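Local coordinates for protein oxygen-independent coproporphyrinogen III oxidase (Escherichia coli, PDB 1OLT) that catalyses the anaerobic, radical SAM-dependent oxidative decarboxylation of two propionate groups of coproporphyrinogen III, giving the vinyl groups of protoporphyrinogen IX in heme biosynthesis, at residues N165-G170 with T204-D209; I208-G213 with D235-F240. All coordinates share one frame; numbering follows the deposited sequence. Where two conformers were deposited one is given.

Contacts 1 and 2 are successive pairings in the parallel part of the radical SAM core sheet, with centres about 11 Å apart. Along the chain come strand 166-172, helices 176-182 and 188-200, strand 207-212, helix 219-232 and strand 236-241. Strand 207-212 is the middle one of the three: contact 1 joins its beginning to strand 166-172, and contact 2 joins it to strand 236-241, with Ile208 and Asp209 taking part in both. The contacts also meet directly, Thr206 O lying 2.9 Å from Arg236 N in a probable hydrogen bond. Both reach one S-adenosylmethionine molecule, so the neighbouring strands together build part of its carboxylate, ribose and adenine site.

Contact 1: N165-G170 with T204-D209; sequences NRLSMG and TSTNID. With SAM (S-adenosylmethionine), chain C.
Three backbone hydrogen bonds bind Leu167-Gly170 to Asn207-Asp209 as parallel strands: Asn207 N to Leu167 O, Met169 N to Asn207 O (2.8 Å), and Asp209 N to Met169 O. Toward Asn165 and Thr204 the two segments separate, and the direct bond from Thr204 N to Asn165 O is weak. A water reinforces it, donating to Asn165 O and accepting from Thr204 OG1. A second water accepts from Leu167 N (2.9 Å), donates to Thr204 O and lies 2.6 Å from Thr206 OG1.

This pairing belongs to the parallel sheet of the radical SAM core, the partial TIM-barrel fold of the family. Leu167 and Thr206 lie side by side beneath helix 188-200, CD1 meeting CG2 at 3.7 Å. Threonine suits the spot: with CG2 anti to the backbone N and OG1 beside that N (chi1 -66°), its methyl packs on Leu167 while its hydroxyl meets the second water. Nearby, Ser205 OG sits over the centre of one face of the Arg166 guanidinium, whose NH1 makes salt bridges to Glu141 and Glu296.

Polar groups occupy the face bearing Ser168 and Asp209. A water donates to Asp209 OD2 (2.7 Å) and also contacts Ser168 OG. The same carboxylate oxygen lies 2.8 Å from O3' of S-adenosylmethionine, a probable ribose hydrogen bond. An alanine in place of Asp209 would probably leave that ribose hydroxyl and the water without their carboxylate partner. Gly170 is suited to its position by lacking a side chain: its CA is 3.3 Å from the ligand's carboxylate OXT, and a CB would collide with that oxygen.

Contact 2: I208-G213 with D235-F240; sequences IDLIYG and DRLSVF. With SAM (S-adenosylmethionine), chain C.
In the beta-alpha-beta unit made by strand 207-212, helix 219-232 and strand 236-241, Ile208-Tyr212 pairs in parallel with Arg236-Phe240, the two strand directions diverging by 22°. Five backbone hydrogen bonds form the ladder. Ile208 N gives to Arg236 O, Ser238 N to Ile208 O, Leu210 N to Ser238 O (2.8 Å), Phe240 N to Leu210 O and Tyr212 N to Phe240 O.

Leucine, isoleucine and valine suit the face turned to the crossover helix, where they present hydrocarbon alone. Leu210 and Leu237 run side by side, CD1 to CD2 4.1 Å, and both touch Val229 of that helix, as does Ile208. Tyr212 packs instead on Ile269 and Leu270 of helix 263-279. It crosses Val239 at about a right angle, its CD1 3.8 Å from Val239 CG1, a broad ring suiting a place between valine and helix. Its CG is set between the backbone N and the carbonyl carbon (chi1 74°); CD1 lies 3.4 Å from Phe240 O.

Phe240 stands on the other face with Asp209 and Ile211. Phenylalanine suits this place by putting a flat, nonpolar ring edge against the ribose beside the base: CD2 lies 3.4 Å from O2' of S-adenosylmethionine, one of two such molecules bound, while CB is 3.6 Å from adenine N3. The Asp209 carboxylate is turned 64° from the ring plane, with OD1 3.7 Å from Phe240 CE2. Ile211 brings CD1 to 3.7 Å from the same adenine N3, giving the base an aliphatic neighbour. Nonpolar groups thus pack against ribose and base, as befits an S-adenosylmethionine pocket set on the parallel strands of the partial TIM barrel of radical SAM enzymes.

Contact 1: N165-G170 with T204-D209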
ATOM      1  N   ASN A 165       4.603  -2.287  16.505  1.00 13.41           N
ATOM      2  CA  ASN A 165       5.789  -1.392  16.493  1.00 14.01           C
ATOM      3  C   ASN A 165       5.829  -0.332  15.375  1.00 14.89           C
ATOM      4  O   ASN A 165       6.791   0.495  15.318  1.00 15.14           O
ATOM      5  CB  ASN A 165       7.095  -2.199  16.552  1.00 14.40           C
ATOM      6  CG  ASN A 165       7.150  -3.361  15.551  1.00 15.84           C
ATOM      7  OD1 ASN A 165       6.650  -3.289  14.434  1.00 13.76           O
ATOM      8  ND2 ASN A 165       7.804  -4.421  15.957  1.00 16.47           N
ATOM      9  N   ARG A 166       4.846  -0.405  14.480  0.80 14.88           N
ATOM     10  CA  ARG A 166       4.686   0.567  13.458  0.80 15.46           C
ATOM     11  C   ARG A 166       3.242   0.951  13.268  0.80 14.53           C
ATOM     12  O   ARG A 166       2.367   0.149  13.323  0.80 13.45           O
ATOM     13  CB  ARG A 166       5.157   0.052  12.141  0.80 16.71           C
ATOM     14  CG  ARG A 166       6.493  -0.564  12.224  0.80 20.69           C
ATOM     15  CD  ARG A 166       7.212  -0.513  10.998  0.80 26.47           C
ATOM     16  NE  ARG A 166       8.642  -0.702  11.224  0.80 28.86           N
ATOM     17  CZ  ARG A 166       9.453  -0.950  10.252  0.80 31.12           C
ATOM     18  NH1 ARG A 166       8.959  -0.990   9.006  0.80 31.48           N
ATOM     19  NH2 ARG A 166      10.761  -1.147  10.507  0.80 32.53           N
ATOM     20  N   LEU A 167       3.012   2.227  12.999  0.70 13.22           N
ATOM     21  CA  LEU A 167       1.668   2.703  12.683  0.70 14.30           C
ATOM     22  C   LEU A 167       1.641   3.717  11.525  0.70 13.38           C
ATOM     23  O   LEU A 167       2.625   4.435  11.281  0.70 12.32           O
ATOM     24  CB  LEU A 167       0.976   3.263  13.934  0.70 14.84           C
ATOM     25  CG  LEU A 167       1.163   4.656  14.532  0.70 17.39           C
ATOM     26  CD1 LEU A 167       0.611   5.845  13.740  0.70 17.90           C
ATOM     27  CD2 LEU A 167       0.510   4.627  15.926  0.70 19.81           C
ATOM     28  N   SER A 168       0.474   3.791  10.896  1.00 13.25           N
ATOM     29  CA  SER A 168       0.134   4.705   9.839  1.00 14.40           C
ATOM     30  C   SER A 168      -1.167   5.384  10.275  1.00 16.00           C
ATOM     31  O   SER A 168      -2.085   4.720  10.835  1.00 16.63           O
ATOM     32  CB  SER A 168      -0.041   3.951   8.546  1.00 15.09           C
ATOM     33  OG  SER A 168      -0.346   4.884   7.557  1.00 17.12           O
ATOM     34  N   MET A 169      -1.248   6.699  10.080  1.00 15.18           N
ATOM     35  CA  MET A 169      -2.381   7.462  10.512  1.00 15.32           C
ATOM     36  C   MET A 169      -2.874   8.303   9.361  1.00 14.99           C
ATOM     37  O   MET A 169      -2.115   9.045   8.748  1.00 13.56           O
ATOM     38  CB  MET A 169      -1.965   8.330  11.694  1.00 16.32           C
ATOM     39  CG  MET A 169      -2.989   9.323  12.212  1.00 20.04           C
ATOM     40  SD  MET A 169      -2.341  10.381  13.582  1.00 27.25           S
ATOM     41  CE  MET A 169      -1.654   9.067  14.618  1.00 28.34           C
ATOM     42  N   GLY A 170      -4.162   8.198   9.076  1.00 14.67           N
ATOM     43  CA  GLY A 170      -4.774   9.035   8.078  1.00 15.14           C
ATOM     44  C   GLY A 170      -4.957  10.455   8.584  1.00 14.61           C
ATOM     45  O   GLY A 170      -5.502  10.657   9.649  1.00 14.29           O
ATOM     46  N   THR A 204       8.111   3.649  15.875  1.00 17.60           N
ATOM     47  CA  THR A 204       9.060   4.238  14.885  1.00 17.74           C
ATOM     48  C   THR A 204       8.515   4.043  13.506  1.00 16.94           C
ATOM     49  O   THR A 204       7.629   3.279  13.298  1.00 17.35           O
ATOM     50  CB  THR A 204      10.447   3.568  14.941  1.00 17.70           C
ATOM     51  OG1 THR A 204      10.289   2.158  14.830  1.00 19.47           O
ATOM     52  CG2 THR A 204      11.103   3.733  16.270  1.00 20.80           C
ATOM     53  N   SER A 205       9.075   4.710  12.513  0.60 16.83           N
ATOM     54  CA  SER A 205       8.556   4.639  11.133  0.60 16.81           C
ATOM     55  C   SER A 205       7.114   5.023  10.993  0.60 16.78           C
ATOM     56  O   SER A 205       6.396   4.471  10.152  0.60 17.25           O
ATOM     57  CB  SER A 205       8.721   3.241  10.539  0.60 17.45           C
ATOM     58  OG  SER A 205      10.076   2.858  10.571  0.60 14.44           O
ATOM     59  N   THR A 206       6.660   5.969  11.809  1.00 16.29           N
ATOM     60  CA  THR A 206       5.271   6.435  11.719  1.00 16.15           C
ATOM     61  C   THR A 206       4.958   7.199  10.430  1.00 15.33           C
ATOM     62  O   THR A 206       5.627   8.192  10.097  1.00 13.34           O
ATOM     63  CB  THR A 206       4.965   7.317  12.913  1.00 16.86           C
ATOM     64  OG1 THR A 206       5.013   6.504  14.086  1.00 18.50           O
ATOM     65  CG2 THR A 206       3.586   7.794  12.892  1.00 20.16           C
ATOM     66  N   ASN A 207       3.915   6.751   9.741  1.00 14.22           N
ATOM     67  CA  ASN A 207       3.466   7.319   8.489  1.00 14.02           C
ATOM     68  C   ASN A 207       2.218   8.127   8.704  1.00 13.65           C
ATOM     69  O   ASN A 207       1.328   7.728   9.511  1.00 13.56           O
ATOM     70  CB  ASN A 207       3.209   6.190   7.473  1.00 12.78           C
ATOM     71  CG  ASN A 207       2.621   6.702   6.194  1.00 15.02           C
ATOM     72  OD1 ASN A 207       1.394   6.619   5.939  1.00 16.81           O
ATOM     73  ND2 ASN A 207       3.438   7.314   5.417  1.00  6.77           N
ATOM     74  N   ILE A 208       2.126   9.268   8.028  1.00 13.38           N
ATOM     75  CA  ILE A 208       0.828   9.892   7.798  1.00 13.92           C
ATOM     76  C   ILE A 208       0.401   9.939   6.318  1.00 13.32           C
ATOM     77  O   ILE A 208       1.254  10.202   5.387  1.00 13.36           O
ATOM     78  CB  ILE A 208       0.728  11.253   8.397  1.00 16.18           C
ATOM     79  CG1 ILE A 208       1.513  12.252   7.680  1.00 19.29           C
ATOM     80  CG2 ILE A 208       1.145  11.302   9.880  1.00 18.71           C
ATOM     81  CD1 ILE A 208       0.945  13.565   7.888  1.00 25.64           C
ATOM     82  N   ASP A 209      -0.892   9.719   6.067  1.00 11.77           N
ATOM     83  CA  ASP A 209      -1.483   9.878   4.754  1.00 12.67           C
ATOM     84  C   ASP A 209      -2.068  11.273   4.566  1.00 12.65           C
ATOM     85  O   ASP A 209      -2.753  11.808   5.468  1.00 11.94           O
ATOM     86  CB  ASP A 209      -2.630   8.908   4.516  1.00 12.64           C
ATOM     87  CG  ASP A 209      -2.246   7.460   4.631  1.00 16.35           C
ATOM     88  OD1 ASP A 209      -1.073   7.069   4.407  1.00 16.52           O
ATOM     89  OD2 ASP A 209      -3.142   6.600   4.893  1.00 19.83           O
TER
HETATM   90  N   SAM C 501      -9.155   4.200   8.040  1.00 18.66           N
HETATM   91  CA  SAM C 501      -7.993   4.951   8.495  1.00 18.10           C
HETATM   92  C   SAM C 501      -8.068   6.457   8.213  1.00 19.26           C
HETATM   93  O   SAM C 501      -8.880   6.881   7.320  1.00 18.76           O
HETATM   94  OXT SAM C 501      -7.377   7.144   8.936  1.00 17.52           O
HETATM   95  CB  SAM C 501      -6.784   4.365   7.740  1.00 19.99           C
HETATM   96  CG  SAM C 501      -6.383   4.865   6.378  0.60 20.95           C
HETATM   97  SD  SAM C 501      -7.459   4.426   5.036  0.60 19.90           S
HETATM   98  CE  SAM C 501      -7.614   2.638   5.131  0.60 22.10           C
HETATM   99  C5' SAM C 501      -6.239   4.323   3.616  0.60 21.76           C
HETATM  100  C4' SAM C 501      -5.847   5.629   2.839  1.00 20.01           C
HETATM  101  O4' SAM C 501      -6.301   5.660   1.492  1.00 22.97           O
HETATM  102  C3' SAM C 501      -6.456   6.884   3.419  1.00 21.30           C
HETATM  103  O3' SAM C 501      -5.852   7.307   4.647  1.00 21.66           O
HETATM  104  C2' SAM C 501      -6.377   7.884   2.258  1.00 19.23           C
HETATM  105  O2' SAM C 501      -5.191   8.673   2.343  1.00 19.09           O
HETATM  106  C1' SAM C 501      -6.283   6.997   1.041  1.00 18.71           C
HETATM  107  N9  SAM C 501      -7.384   7.156   0.113  1.00 19.12           N
HETATM  108  C8  SAM C 501      -8.646   6.657   0.309  1.00 17.55           C
HETATM  109  N7  SAM C 501      -9.398   6.957  -0.747  1.00 16.68           N
HETATM  110  C5  SAM C 501      -8.607   7.634  -1.638  1.00 19.03           C
HETATM  111  C6  SAM C 501      -8.851   8.184  -2.909  1.00 20.30           C
HETATM  112  N6  SAM C 501     -10.032   8.103  -3.521  1.00 16.44           N
HETATM  113  N1  SAM C 501      -7.817   8.814  -3.543  1.00 19.15           N
HETATM  114  C2  SAM C 501      -6.564   8.910  -2.927  1.00 21.62           C
HETATM  115  N3  SAM C 501      -6.321   8.375  -1.708  1.00 18.02           N
HETATM  116  C4  SAM C 501      -7.341   7.758  -1.078  1.00 18.27           C
HETATM  117  O   HOH W   1       8.748   0.765  16.843  1.00 43.89           O
HETATM  118  O   HOH W   2       5.066   3.931  14.089  1.00 32.99           O
HETATM  119  O   HOH W   3      -2.887   4.747   6.901  1.00 24.30           O

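Contact 2: I208-G213 with D235-F240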
ATOM      1  N   ILE A 208       2.126   9.268   8.028  1.00 13.38           N
ATOM      2  CA  ILE A 208       0.828   9.892   7.798  1.00 13.92           C
ATOM      3  C   ILE A 208       0.401   9.939   6.318  1.00 13.32           C
ATOM      4  O   ILE A 208       1.254  10.202   5.387  1.00 13.36           O
ATOM      5  CB  ILE A 208       0.728  11.253   8.397  1.00 16.18           C
ATOM      6  CG1 ILE A 208       1.513  12.252   7.680  1.00 19.29           C
ATOM      7  CG2 ILE A 208       1.145  11.302   9.880  1.00 18.71           C
ATOM      8  CD1 ILE A 208       0.945  13.565   7.888  1.00 25.64           C
ATOM      9  N   ASP A 209      -0.892   9.719   6.067  1.00 11.77           N
ATOM     10  CA  ASP A 209      -1.483   9.878   4.754  1.00 12.67           C
ATOM     11  C   ASP A 209      -2.068  11.273   4.566  1.00 12.65           C
ATOM     12  O   ASP A 209      -2.753  11.808   5.468  1.00 11.94           O
ATOM     13  CB  ASP A 209      -2.630   8.908   4.516  1.00 12.64           C
ATOM     14  CG  ASP A 209      -2.246   7.460   4.631  1.00 16.35           C
ATOM     15  OD1 ASP A 209      -1.073   7.069   4.407  1.00 16.52           O
ATOM     16  OD2 ASP A 209      -3.142   6.600   4.893  1.00 19.83           O
ATOM     17  N   LEU A 210      -1.734  11.880   3.425  1.00 11.65           N
ATOM     18  CA  LEU A 210      -2.297  13.088   2.954  1.00 12.66           C
ATOM     19  C   LEU A 210      -2.874  12.823   1.553  1.00 13.17           C
ATOM     20  O   LEU A 210      -2.419  11.913   0.848  1.00 13.77           O
ATOM     21  CB  LEU A 210      -1.296  14.231   2.893  1.00 13.05           C
ATOM     22  CG  LEU A 210      -0.628  14.631   4.198  1.00 12.48           C
ATOM     23  CD1 LEU A 210       0.547  15.643   3.939  1.00 10.37           C
ATOM     24  CD2 LEU A 210      -1.659  15.216   5.071  1.00 13.37           C
ATOM     25  N   ILE A 211      -3.888  13.599   1.180  1.00 12.80           N
ATOM     26  CA  ILE A 211      -4.423  13.569  -0.191  1.00 12.32           C
ATOM     27  C   ILE A 211      -4.453  14.957  -0.794  1.00 12.57           C
ATOM     28  O   ILE A 211      -4.915  15.928  -0.159  1.00 13.10           O
ATOM     29  CB  ILE A 211      -5.830  12.970  -0.250  1.00 13.23           C
ATOM     30  CG1 ILE A 211      -5.903  11.613   0.432  1.00 12.11           C
ATOM     31  CG2 ILE A 211      -6.334  12.916  -1.675  1.00 11.31           C
ATOM     32  CD1 ILE A 211      -7.384  11.108   0.594  1.00 14.21           C
ATOM     33  N   TYR A 212      -3.942  15.065  -2.035  1.00 12.30           N
ATOM     34  CA  TYR A 212      -4.019  16.323  -2.810  1.00 12.54           C
ATOM     35  C   TYR A 212      -4.986  16.128  -3.981  1.00 11.96           C
ATOM     36  O   TYR A 212      -5.103  15.043  -4.536  1.00 11.38           O
ATOM     37  CB  TYR A 212      -2.633  16.849  -3.248  1.00 13.16           C
ATOM     38  CG  TYR A 212      -1.969  16.107  -4.372  1.00 13.57           C
ATOM     39  CD1 TYR A 212      -1.250  14.985  -4.130  1.00 12.78           C
ATOM     40  CD2 TYR A 212      -2.087  16.550  -5.689  1.00 16.80           C
ATOM     41  CE1 TYR A 212      -0.649  14.303  -5.132  1.00 13.75           C
ATOM     42  CE2 TYR A 212      -1.457  15.865  -6.727  1.00 17.33           C
ATOM     43  CZ  TYR A 212      -0.785  14.723  -6.424  1.00 14.35           C
ATOM     44  OH  TYR A 212      -0.166  14.020  -7.408  1.00 24.33           O
ATOM     45  N   GLY A 213      -5.706  17.167  -4.320  1.00 12.04           N
ATOM     46  CA  GLY A 213      -6.813  17.082  -5.298  1.00 12.05           C
ATOM     47  C   GLY A 213      -8.232  17.035  -4.707  1.00 12.12           C
ATOM     48  O   GLY A 213      -9.201  16.832  -5.408  1.00 11.29           O
ATOM     49  N   ASP A 235       7.586  10.350  10.630  1.00 11.56           N
ATOM     50  CA  ASP A 235       8.745   9.691  10.077  1.00 12.10           C
ATOM     51  C   ASP A 235       8.619   9.490   8.547  1.00 11.83           C
ATOM     52  O   ASP A 235       9.629   9.521   7.834  1.00 11.69           O
ATOM     53  CB  ASP A 235       8.991   8.346  10.750  1.00 13.22           C
ATOM     54  CG  ASP A 235       9.226   8.489  12.230  1.00 17.19           C
ATOM     55  OD1 ASP A 235      10.018   9.394  12.616  1.00 18.22           O
ATOM     56  OD2 ASP A 235       8.647   7.782  13.062  1.00 18.08           O
ATOM     57  N   ARG A 236       7.396   9.344   8.068  0.70 10.89           N
ATOM     58  CA  ARG A 236       7.142   9.014   6.678  0.70 11.79           C
ATOM     59  C   ARG A 236       5.821   9.660   6.296  0.70 12.06           C
ATOM     60  O   ARG A 236       4.940   9.848   7.155  0.70 11.98           O
ATOM     61  CB  ARG A 236       6.986   7.495   6.436  0.70 11.97           C
ATOM     62  CG  ARG A 236       8.164   6.626   6.581  0.70 12.48           C
ATOM     63  CD  ARG A 236       7.789   5.086   6.587  0.70 11.81           C
ATOM     64  NE  ARG A 236       9.000   4.259   6.688  0.70 12.90           N
ATOM     65  CZ  ARG A 236       9.041   2.930   6.847  0.70 12.47           C
ATOM     66  NH1 ARG A 236       7.933   2.197   6.875  0.70 12.05           N
ATOM     67  NH2 ARG A 236      10.219   2.329   6.933  0.70 13.25           N
ATOM     68  N   LEU A 237       5.674   9.961   5.009  1.00 11.90           N
ATOM     69  CA  LEU A 237       4.453  10.556   4.463  1.00 12.91           C
ATOM     70  C   LEU A 237       4.058   9.831   3.187  1.00 13.10           C
ATOM     71  O   LEU A 237       4.906   9.428   2.362  1.00 14.15           O
ATOM     72  CB  LEU A 237       4.592  12.024   4.110  1.00 13.10           C
ATOM     73  CG  LEU A 237       4.952  13.016   5.175  1.00 17.22           C
ATOM     74  CD1 LEU A 237       6.416  13.196   5.263  1.00 19.67           C
ATOM     75  CD2 LEU A 237       4.348  14.357   4.873  1.00 22.42           C
ATOM     76  N   SER A 238       2.777   9.666   3.025  1.00 12.07           N
ATOM     77  CA  SER A 238       2.213   9.177   1.804  1.00 11.89           C
ATOM     78  C   SER A 238       1.260  10.247   1.322  1.00 12.35           C
ATOM     79  O   SER A 238       0.303  10.548   2.007  1.00 14.56           O
ATOM     80  CB  SER A 238       1.529   7.852   2.050  1.00 12.08           C
ATOM     81  OG  SER A 238       2.418   6.918   2.642  1.00 15.71           O
ATOM     82  N   VAL A 239       1.488  10.795   0.158  1.00 11.89           N
ATOM     83  CA  VAL A 239       0.728  11.918  -0.385  1.00 12.28           C
ATOM     84  C   VAL A 239       0.080  11.435  -1.693  1.00 12.57           C
ATOM     85  O   VAL A 239       0.744  11.343  -2.731  1.00 12.29           O
ATOM     86  CB  VAL A 239       1.638  13.063  -0.620  1.00 12.22           C
ATOM     87  CG1 VAL A 239       0.822  14.340  -1.027  1.00 14.93           C
ATOM     88  CG2 VAL A 239       2.429  13.366   0.652  1.00 12.29           C
ATOM     89  N   PHE A 240      -1.183  11.043  -1.603  1.00 11.58           N
ATOM     90  CA  PHE A 240      -1.908  10.435  -2.718  1.00 11.98           C
ATOM     91  C   PHE A 240      -2.606  11.459  -3.536  1.00 12.10           C
ATOM     92  O   PHE A 240      -3.153  12.452  -3.030  1.00 12.77           O
ATOM     93  CB  PHE A 240      -2.958   9.453  -2.163  1.00 12.37           C
ATOM     94  CG  PHE A 240      -2.358   8.383  -1.296  1.00 14.83           C
ATOM     95  CD1 PHE A 240      -1.484   7.454  -1.843  1.00 17.61           C
ATOM     96  CD2 PHE A 240      -2.659   8.294   0.036  1.00 15.95           C
ATOM     97  CE1 PHE A 240      -0.928   6.419  -1.069  1.00 16.99           C
ATOM     98  CE2 PHE A 240      -2.111   7.245   0.839  1.00 16.69           C
ATOM     99  CZ  PHE A 240      -1.230   6.328   0.279  1.00 18.75           C
TER
HETATM  100  N   SAM C 501      -9.155   4.200   8.040  1.00 18.66           N
HETATM  101  CA  SAM C 501      -7.993   4.951   8.495  1.00 18.10           C
HETATM  102  C   SAM C 501      -8.068   6.457   8.213  1.00 19.26           C
HETATM  103  O   SAM C 501      -8.880   6.881   7.320  1.00 18.76           O
HETATM  104  OXT SAM C 501      -7.377   7.144   8.936  1.00 17.52           O
HETATM  105  CB  SAM C 501      -6.784   4.365   7.740  1.00 19.99           C
HETATM  106  CG  SAM C 501      -6.383   4.865   6.378  0.60 20.95           C
HETATM  107  SD  SAM C 501      -7.459   4.426   5.036  0.60 19.90           S
HETATM  108  CE  SAM C 501      -7.614   2.638   5.131  0.60 22.10           C
HETATM  109  C5' SAM C 501      -6.239   4.323   3.616  0.60 21.76           C
HETATM  110  C4' SAM C 501      -5.847   5.629   2.839  1.00 20.01           C
HETATM  111  O4' SAM C 501      -6.301   5.660   1.492  1.00 22.97           O
HETATM  112  C3' SAM C 501      -6.456   6.884   3.419  1.00 21.30           C
HETATM  113  O3' SAM C 501      -5.852   7.307   4.647  1.00 21.66           O
HETATM  114  C2' SAM C 501      -6.377   7.884   2.258  1.00 19.23           C
HETATM  115  O2' SAM C 501      -5.191   8.673   2.343  1.00 19.09           O
HETATM  116  C1' SAM C 501      -6.283   6.997   1.041  1.00 18.71           C
HETATM  117  N9  SAM C 501      -7.384   7.156   0.113  1.00 19.12           N
HETATM  118  C8  SAM C 501      -8.646   6.657   0.309  1.00 17.55           C
HETATM  119  N7  SAM C 501      -9.398   6.957  -0.747  1.00 16.68           N
HETATM  120  C5  SAM C 501      -8.607   7.634  -1.638  1.00 19.03           C
HETATM  121  C6  SAM C 501      -8.851   8.184  -2.909  1.00 20.30           C
HETATM  122  N6  SAM C 501     -10.032   8.103  -3.521  1.00 16.44           N
HETATM  123  N1  SAM C 501      -7.817   8.814  -3.543  1.00 19.15           N
HETATM  124  C2  SAM C 501      -6.564   8.910  -2.927  1.00 21.62           C
HETATM  125  N3  SAM C 501      -6.321   8.375  -1.708  1.00 18.02           N
HETATM  126  C4  SAM C 501      -7.341   7.758  -1.078  1.00 18.27           C